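Local coordinates for protein NAD(+) phosphorylase MbcT (Mycobacterium tuberculosis, PDB 6FKG) that degrades NAD(+) by phosphorolysis as the toxin of a type II toxin-antitoxin system, causing cell death unless neutralised by its antitoxin MbcA, at residues B[43-55]-B[119-133]. Residues are numbered along the deposited sequence; the frame is centred on the assembly and turned at random.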
ATOM      1  N   ARG B  43      18.739 -20.273   9.705  1.00 30.98           N
ATOM      2  CA  ARG B  43      17.753 -20.045   8.666  1.00 33.13           C
ATOM      3  C   ARG B  43      16.324 -20.029   9.233  1.00 34.89           C
ATOM      4  O   ARG B  43      15.517 -19.182   8.843  1.00 33.68           O
ATOM      5  CB  ARG B  43      17.898 -21.107   7.569  1.00 40.13           C
ATOM      6  CG  ARG B  43      18.912 -20.703   6.497  1.00 49.87           C
ATOM      7  CD  ARG B  43      19.352 -21.865   5.621  1.00 58.69           C
ATOM      8  NE  ARG B  43      18.230 -22.543   4.979  1.00 54.23           N
ATOM      9  CZ  ARG B  43      17.701 -22.201   3.808  1.00 60.55           C
ATOM     10  NH1 ARG B  43      18.188 -21.167   3.128  1.00 67.67           N
ATOM     11  NH2 ARG B  43      16.688 -22.905   3.313  1.00 44.83           N
ATOM     12  N   PHE B  44      16.033 -20.947  10.151  1.00 30.23           N
ATOM     13  CA  PHE B  44      14.661 -21.120  10.660  1.00 31.04           C
ATOM     14  C   PHE B  44      14.449 -20.498  12.025  1.00 30.19           C
ATOM     15  O   PHE B  44      13.328 -20.102  12.365  1.00 31.44           O
ATOM     16  CB  PHE B  44      14.282 -22.611  10.738  1.00 28.32           C
ATOM     17  CG  PHE B  44      12.818 -22.834  11.041  1.00 31.43           C
ATOM     18  CD1 PHE B  44      11.856 -22.491  10.100  1.00 31.34           C
ATOM     19  CD2 PHE B  44      12.411 -23.340  12.269  1.00 36.38           C
ATOM     20  CE1 PHE B  44      10.512 -22.650  10.360  1.00 32.31           C
ATOM     21  CE2 PHE B  44      11.041 -23.512  12.546  1.00 31.24           C
ATOM     22  CZ  PHE B  44      10.104 -23.167  11.594  1.00 26.97           C
ATOM     23  N   GLY B  45      15.520 -20.403  12.805  1.00 28.01           N
ATOM     24  CA  GLY B  45      15.386 -20.147  14.229  1.00 28.26           C
ATOM     25  C   GLY B  45      15.350 -21.475  14.964  1.00 30.80           C
ATOM     26  O   GLY B  45      15.108 -22.515  14.353  1.00 33.03           O
ATOM     27  N   GLY B  46      15.596 -21.439  16.271  1.00 29.63           N
ATOM     28  CA  GLY B  46      15.493 -22.610  17.131  1.00 33.05           C
ATOM     29  C   GLY B  46      14.900 -22.153  18.450  1.00 29.75           C
ATOM     30  O   GLY B  46      14.705 -20.954  18.647  1.00 29.91           O
ATOM     31  N   ARG B  47      14.598 -23.087  19.356  1.00 30.91           N
ATOM     32  CA  ARG B  47      13.953 -22.693  20.595  1.00 34.80           C
ATOM     33  C   ARG B  47      14.753 -21.601  21.296  1.00 35.08           C
ATOM     34  O   ARG B  47      14.176 -20.652  21.836  1.00 34.28           O
ATOM     35  CB  ARG B  47      13.759 -23.883  21.548  1.00 34.27           C
ATOM     36  CG  ARG B  47      13.138 -23.442  22.886  1.00 45.12           C
ATOM     37  CD  ARG B  47      12.534 -24.596  23.677  1.00 49.18           C
ATOM     38  NE  ARG B  47      11.459 -25.292  22.963  1.00 39.99           N
ATOM     39  CZ  ARG B  47      10.160 -25.010  23.051  1.00 42.61           C
ATOM     40  NH1 ARG B  47       9.715 -24.027  23.833  1.00 41.78           N
ATOM     41  NH2 ARG B  47       9.288 -25.726  22.349  1.00 39.82           N
ATOM     42  N   TRP B  48      16.077 -21.716  21.239  1.00 32.43           N
ATOM     43  CA  TRP B  48      16.966 -20.807  21.954  1.00 31.94           C
ATOM     44  C   TRP B  48      17.744 -19.825  21.063  1.00 33.63           C
ATOM     45  O   TRP B  48      18.738 -19.267  21.491  1.00 33.67           O
ATOM     46  CB  TRP B  48      17.963 -21.625  22.795  1.00 33.90           C
ATOM     47  CG  TRP B  48      17.305 -22.381  23.922  1.00 32.34           C
ATOM     48  CD1 TRP B  48      16.846 -23.670  23.899  1.00 33.78           C
ATOM     49  CD2 TRP B  48      17.025 -21.877  25.238  1.00 32.51           C
ATOM     50  NE1 TRP B  48      16.293 -23.998  25.128  1.00 34.23           N
ATOM     51  CE2 TRP B  48      16.395 -22.913  25.961  1.00 33.19           C
ATOM     52  CE3 TRP B  48      17.242 -20.647  25.873  1.00 34.54           C
ATOM     53  CZ2 TRP B  48      15.999 -22.760  27.296  1.00 35.10           C
ATOM     54  CZ3 TRP B  48      16.843 -20.500  27.209  1.00 31.35           C
ATOM     55  CH2 TRP B  48      16.234 -21.551  27.896  1.00 34.71           C
ATOM     56  N   ASN B  49      17.304 -19.607  19.829  1.00 31.09           N
ATOM     57  CA  ASN B  49      17.932 -18.562  19.012  1.00 26.95           C
ATOM     58  C   ASN B  49      16.973 -17.987  17.998  1.00 26.99           C
ATOM     59  O   ASN B  49      16.249 -18.723  17.329  1.00 28.70           O
ATOM     60  CB  ASN B  49      19.186 -19.084  18.273  1.00 28.56           C
ATOM     61  CG  ASN B  49      18.849 -20.053  17.162  1.00 30.30           C
ATOM     62  OD1 ASN B  49      18.575 -21.226  17.421  1.00 28.94           O
ATOM     63  ND2 ASN B  49      18.850 -19.569  15.920  1.00 29.43           N
ATOM     64  N   PRO B  50      16.979 -16.657  17.864  1.00 31.01           N
ATOM     65  CA  PRO B  50      16.209 -16.049  16.781  1.00 29.65           C
ATOM     66  C   PRO B  50      16.884 -16.410  15.463  1.00 27.64           C
ATOM     67  O   PRO B  50      18.066 -16.771  15.467  1.00 32.87           O
ATOM     68  CB  PRO B  50      16.317 -14.552  17.070  1.00 35.37           C
ATOM     69  CG  PRO B  50      17.675 -14.424  17.707  1.00 36.80           C
ATOM     70  CD  PRO B  50      17.841 -15.676  18.548  1.00 31.46           C
ATOM     71  N   PRO B  51      16.145 -16.322  14.356  1.00 33.63           N
ATOM     72  CA  PRO B  51      16.727 -16.613  13.046  1.00 34.11           C
ATOM     73  C   PRO B  51      17.583 -15.462  12.525  1.00 40.16           C
ATOM     74  O   PRO B  51      17.524 -14.367  13.080  1.00 35.48           O
ATOM     75  CB  PRO B  51      15.498 -16.831  12.163  1.00 36.06           C
ATOM     76  CG  PRO B  51      14.407 -16.038  12.821  1.00 38.58           C
ATOM     77  CD  PRO B  51      14.690 -16.073  14.287  1.00 36.39           C
ATOM     78  N   LEU B  52      18.396 -15.751  11.512  1.00 33.96           N
ATOM     79  CA  LEU B  52      19.038 -14.743  10.662  1.00 34.98           C
ATOM     80  C   LEU B  52      20.145 -13.911  11.301  1.00 35.90           C
ATOM     81  O   LEU B  52      20.591 -12.932  10.696  1.00 49.84           O
ATOM     82  CB  LEU B  52      17.983 -13.774  10.106  1.00 43.59           C
ATOM     83  CG  LEU B  52      16.735 -14.345   9.430  1.00 53.43           C
ATOM     84  CD1 LEU B  52      15.832 -13.210   8.948  1.00 59.90           C
ATOM     85  CD2 LEU B  52      17.110 -15.270   8.284  1.00 50.45           C
ATOM     86  N   LEU B  53      20.586 -14.250  12.506  1.00 32.13           N
ATOM     87  CA  LEU B  53      21.658 -13.457  13.111  1.00 38.07           C
ATOM     88  C   LEU B  53      22.949 -14.238  13.314  1.00 42.32           C
ATOM     89  O   LEU B  53      24.051 -13.698  13.155  1.00 42.06           O
ATOM     90  CB  LEU B  53      21.199 -12.874  14.445  1.00 40.57           C
ATOM     91  CG  LEU B  53      20.272 -11.665  14.313  1.00 45.37           C
ATOM     92  CD1 LEU B  53      19.876 -11.154  15.689  1.00 48.77           C
ATOM     93  CD2 LEU B  53      20.942 -10.571  13.485  1.00 41.24           C
ATOM     94  N   PHE B  54      22.824 -15.507  13.685  1.00 30.90           N
ATOM     95  CA  PHE B  54      24.013 -16.299  13.965  1.00 29.85           C
ATOM     96  C   PHE B  54      23.706 -17.769  13.823  1.00 30.28           C
ATOM     97  O   PHE B  54      22.582 -18.187  14.083  1.00 32.90           O
ATOM     98  CB  PHE B  54      24.569 -16.005  15.380  1.00 31.80           C
ATOM     99  CG  PHE B  54      23.537 -16.119  16.511  1.00 29.54           C
ATOM    100  CD1 PHE B  54      23.328 -17.322  17.168  1.00 36.76           C
ATOM    101  CD2 PHE B  54      22.822 -15.003  16.932  1.00 30.24           C
ATOM    102  CE1 PHE B  54      22.393 -17.418  18.222  1.00 36.18           C
ATOM    103  CE2 PHE B  54      21.903 -15.079  17.970  1.00 32.59           C
ATOM    104  CZ  PHE B  54      21.682 -16.285  18.621  1.00 32.22           C
ATOM    105  N   PRO B  55      24.713 -18.560  13.417  1.00 32.58           N
ATOM    106  CA  PRO B  55      24.581 -20.015  13.436  1.00 29.55           C
ATOM    107  C   PRO B  55      24.467 -20.507  14.865  1.00 31.70           C
ATOM    108  O   PRO B  55      25.007 -19.892  15.795  1.00 33.11           O
ATOM    109  CB  PRO B  55      25.882 -20.518  12.784  1.00 39.72           C
ATOM    110  CG  PRO B  55      26.539 -19.319  12.183  1.00 40.83           C
ATOM    111  CD  PRO B  55      26.028 -18.118  12.919  1.00 39.19           C
ATOM    112  N   ASP B 119       8.042 -21.681  28.977  1.00 44.13           N
ATOM    113  CA  ASP B 119       8.904 -21.138  27.946  1.00 41.22           C
ATOM    114  C   ASP B 119       9.716 -22.238  27.300  1.00 42.16           C
ATOM    115  O   ASP B 119       9.978 -22.209  26.104  1.00 37.40           O
ATOM    116  CB  ASP B 119       9.834 -20.075  28.523  1.00 36.90           C
ATOM    117  CG  ASP B 119       9.078 -18.891  29.064  1.00 46.05           C
ATOM    118  OD1 ASP B 119       8.435 -18.190  28.254  1.00 42.70           O
ATOM    119  OD2 ASP B 119       9.107 -18.674  30.296  1.00 44.40           O
ATOM    120  N   ILE B 120      10.093 -23.228  28.097  1.00 50.11           N
ATOM    121  CA  ILE B 120      11.038 -24.240  27.644  1.00 52.67           C
ATOM    122  C   ILE B 120      10.387 -25.368  26.840  1.00 48.97           C
ATOM    123  O   ILE B 120      11.009 -25.916  25.928  1.00 44.10           O
ATOM    124  CB  ILE B 120      11.792 -24.811  28.841  1.00 54.59           C
ATOM    125  CG1 ILE B 120      12.552 -23.680  29.531  1.00 48.79           C
ATOM    126  CG2 ILE B 120      12.747 -25.927  28.417  1.00 53.91           C
ATOM    127  CD1 ILE B 120      13.070 -24.057  30.874  1.00 55.64           C
ATOM    128  N   TYR B 121       9.132 -25.692  27.143  1.00 45.21           N
ATOM    129  CA  TYR B 121       8.488 -26.828  26.488  1.00 50.79           C
ATOM    130  C   TYR B 121       7.241 -26.437  25.698  1.00 56.87           C
ATOM    131  O   TYR B 121       6.785 -27.192  24.842  1.00 67.22           O
ATOM    132  CB  TYR B 121       8.146 -27.895  27.525  1.00 63.22           C
ATOM    133  CG  TYR B 121       9.354 -28.326  28.321  1.00 65.73           C
ATOM    134  CD1 TYR B 121      10.328 -29.137  27.749  1.00 68.84           C
ATOM    135  CD2 TYR B 121       9.537 -27.902  29.632  1.00 61.12           C
ATOM    136  CE1 TYR B 121      11.441 -29.528  28.466  1.00 70.13           C
ATOM    137  CE2 TYR B 121      10.648 -28.287  30.359  1.00 65.26           C
ATOM    138  CZ  TYR B 121      11.595 -29.102  29.769  1.00 68.77           C
ATOM    139  OH  TYR B 121      12.706 -29.493  30.472  1.00 66.72           O
ATOM    140  N   GLY B 122       6.709 -25.252  25.972  1.00 49.65           N
ATOM    141  CA  GLY B 122       5.522 -24.769  25.285  1.00 51.74           C
ATOM    142  C   GLY B 122       5.775 -24.401  23.835  1.00 53.07           C
ATOM    143  O   GLY B 122       6.921 -24.377  23.374  1.00 52.11           O
ATOM    144  N   ASP B 123       4.703 -24.093  23.113  1.00 54.02           N
ATOM    145  CA  ASP B 123       4.805 -23.798  21.689  1.00 58.92           C
ATOM    146  C   ASP B 123       5.519 -22.471  21.392  1.00 60.07           C
ATOM    147  O   ASP B 123       6.026 -22.286  20.288  1.00 60.99           O
ATOM    148  CB  ASP B 123       3.413 -23.781  21.044  1.00 64.68           C
ATOM    149  CG  ASP B 123       2.789 -25.164  20.944  1.00 68.02           C
ATOM    150  OD1 ASP B 123       3.392 -26.146  21.435  1.00 66.95           O
ATOM    151  OD2 ASP B 123       1.682 -25.268  20.366  1.00 67.91           O
ATOM    152  N   ASP B 124       5.549 -21.554  22.361  1.00 52.72           N
ATOM    153  CA  ASP B 124       6.127 -20.223  22.153  1.00 50.69           C
ATOM    154  C   ASP B 124       7.621 -20.162  22.487  1.00 44.14           C
ATOM    155  O   ASP B 124       8.021 -20.357  23.632  1.00 41.65           O
ATOM    156  CB  ASP B 124       5.388 -19.177  22.990  1.00 50.29           C
ATOM    157  CG  ASP B 124       5.952 -17.778  22.797  1.00 63.91           C
ATOM    158  OD1 ASP B 124       6.421 -17.482  21.677  1.00 60.89           O
ATOM    159  OD2 ASP B 124       5.937 -16.979  23.761  1.00 67.99           O
ATOM    160  N   TRP B 125       8.434 -19.854  21.482  1.00 41.87           N
ATOM    161  CA  TRP B 125       9.881 -19.783  21.648  1.00 35.60           C
ATOM    162  C   TRP B 125      10.394 -18.393  22.061  1.00 36.59           C
ATOM    163  O   TRP B 125      11.596 -18.235  22.287  1.00 35.09           O
ATOM    164  CB  TRP B 125      10.577 -20.176  20.337  1.00 46.06           C
ATOM    165  CG  TRP B 125      10.481 -21.631  19.909  1.00 40.88           C
ATOM    166  CD1 TRP B 125       9.934 -22.678  20.610  1.00 47.45           C
ATOM    167  CD2 TRP B 125      10.946 -22.179  18.665  1.00 45.58           C
ATOM    168  NE1 TRP B 125      10.042 -23.844  19.876  1.00 42.82           N
ATOM    169  CE2 TRP B 125      10.661 -23.563  18.682  1.00 49.91           C
ATOM    170  CE3 TRP B 125      11.587 -21.634  17.542  1.00 45.93           C
ATOM    171  CZ2 TRP B 125      10.983 -24.401  17.616  1.00 40.68           C
ATOM    172  CZ3 TRP B 125      11.910 -22.469  16.487  1.00 39.07           C
ATOM    173  CH2 TRP B 125      11.607 -23.839  16.531  1.00 44.43           C
ATOM    174  N   SER B 126       9.518 -17.384  22.123  1.00 36.71           N
ATOM    175  CA  SER B 126       9.995 -15.991  22.171  1.00 42.25           C
ATOM    176  C   SER B 126      10.921 -15.689  23.351  1.00 38.14           C
ATOM    177  O   SER B 126      11.969 -15.060  23.185  1.00 32.83           O
ATOM    178  CB  SER B 126       8.821 -15.004  22.194  1.00 45.30           C
ATOM    179  OG  SER B 126       8.126 -15.025  23.431  1.00 55.71           O
ATOM    180  N   GLY B 127      10.544 -16.134  24.544  1.00 32.76           N
ATOM    181  CA  GLY B 127      11.355 -15.861  25.718  1.00 32.23           C
ATOM    182  C   GLY B 127      12.726 -16.495  25.657  1.00 35.81           C
ATOM    183  O   GLY B 127      13.741 -15.824  25.891  1.00 32.24           O
ATOM    184  N   CYS B 128      12.773 -17.791  25.352  1.00 33.47           N
ATOM    185  CA  CYS B 128      14.058 -18.478  25.178  1.00 33.66           C
ATOM    186  C   CYS B 128      14.895 -17.831  24.076  1.00 28.81           C
ATOM    187  O   CYS B 128      16.114 -17.706  24.208  1.00 30.68           O
ATOM    188  CB  CYS B 128      13.857 -19.957  24.855  1.00 28.51           C
ATOM    189  SG  CYS B 128      13.046 -20.893  26.199  1.00 33.39           S
ATOM    190  N   GLN B 129      14.257 -17.446  22.972  1.00 30.04           N
ATOM    191  CA  GLN B 129      15.031 -16.845  21.878  1.00 31.44           C
ATOM    192  C   GLN B 129      15.645 -15.511  22.281  1.00 31.23           C
ATOM    193  O   GLN B 129      16.777 -15.206  21.915  1.00 31.29           O
ATOM    194  CB  GLN B 129      14.158 -16.663  20.637  1.00 31.74           C
ATOM    195  CG  GLN B 129      13.835 -17.977  19.934  1.00 32.07           C
ATOM    196  CD  GLN B 129      12.940 -17.783  18.728  1.00 36.37           C
ATOM    197  OE1 GLN B 129      12.002 -16.987  18.761  1.00 35.90           O
ATOM    198  NE2 GLN B 129      13.236 -18.496  17.648  1.00 33.68           N
ATOM    199  N   ALA B 130      14.902 -14.712  23.039  1.00 32.51           N
ATOM    200  CA  ALA B 130      15.431 -13.436  23.503  1.00 32.46           C
ATOM    201  C   ALA B 130      16.625 -13.665  24.417  1.00 33.17           C
ATOM    202  O   ALA B 130      17.614 -12.930  24.360  1.00 32.67           O
ATOM    203  CB  ALA B 130      14.361 -12.639  24.222  1.00 33.81           C
ATOM    204  N   VAL B 131      16.537 -14.698  25.251  1.00 29.62           N
ATOM    205  CA  VAL B 131      17.630 -15.015  26.162  1.00 31.65           C
ATOM    206  C   VAL B 131      18.866 -15.507  25.390  1.00 33.27           C
ATOM    207  O   VAL B 131      19.992 -15.062  25.660  1.00 32.82           O
ATOM    208  CB  VAL B 131      17.185 -16.064  27.222  1.00 32.74           C
ATOM    209  CG1 VAL B 131      18.373 -16.561  28.022  1.00 37.83           C
ATOM    210  CG2 VAL B 131      16.136 -15.457  28.155  1.00 31.90           C
ATOM    211  N   GLY B 132      18.668 -16.408  24.429  1.00 28.82           N
ATOM    212  CA  GLY B 132      19.781 -16.871  23.599  1.00 29.94           C
ATOM    213  C   GLY B 132      20.382 -15.725  22.801  1.00 31.99           C
ATOM    214  O   GLY B 132      21.602 -15.615  22.667  1.00 30.55           O
ATOM    215  N   HIS B 133      19.528 -14.854  22.275  1.00 30.35           N
ATOM    216  CA  HIS B 133      19.998 -13.681  21.545  1.00 29.86           C
ATOM    217  C   HIS B 133      20.919 -12.835  22.423  1.00 35.71           C
ATOM    218  O   HIS B 133      22.000 -12.431  22.004  1.00 31.16           O
ATOM    219  CB  HIS B 133      18.816 -12.849  21.074  1.00 32.00           C
ATOM    220  CG  HIS B 133      19.189 -11.680  20.217  1.00 35.33           C
ATOM    221  ND1 HIS B 133      18.300 -10.668  19.920  1.00 46.58           N
ATOM    222  CD2 HIS B 133      20.337 -11.372  19.565  1.00 36.48           C
ATOM    223  CE1 HIS B 133      18.888  -9.779  19.137  1.00 46.25           C
ATOM    224  NE2 HIS B 133      20.128 -10.182  18.914  1.00 36.86           N
TER
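Arg47 reaches past the indole of Trp125 to the end of helix 117-121, where NH1 and NH2 both donate to Gly122 O, each at 2.9 Å and with the oxygen in the guanidinium plane. NH1 adds a weak bond to Asp119 O, so backbone carbonyls fix the rotation of the group. With CG anti to the backbone N (chi1 177°) and a bend at chi3, the Arg47 side chain sets its guanidinium beside Trp125, whose NE1 sits over one guanidinium face, 3.2 Å from Arg47 NH2, the guanidinium and ring planes 69° apart. These two nitrogens are both donors, and each binds the C-terminal carboxylate of Val115 of a neighbouring MbcA chain. The 45-55 loop of the RES domain thus joins the antitoxin interface, consistent with MbcA acting by blocking access to the active site. One face of the Trp125 indole receives Arg47 CA in a CH-pi contact, and Gly46 C lies over the same face. Next in the type I turn 46-49, the Trp48 ring packs on Val145 and Val154 of strands 142-147 and 150-156; Cys128 lies over one face of this ring, SG 3.7 Å from the six-membered centroid. From helix 126-137 the extended Gln129 brings NE2 to Gly46 O at 3.0 Å, tilted from the carbonyl plane, and weakly to Asn49 O; Asn49 N meets Gly46 O from the opposite face. Gly132 CA approaches Trp48 O at 3.4 Å, and Pro50 CG packs on His133 CB.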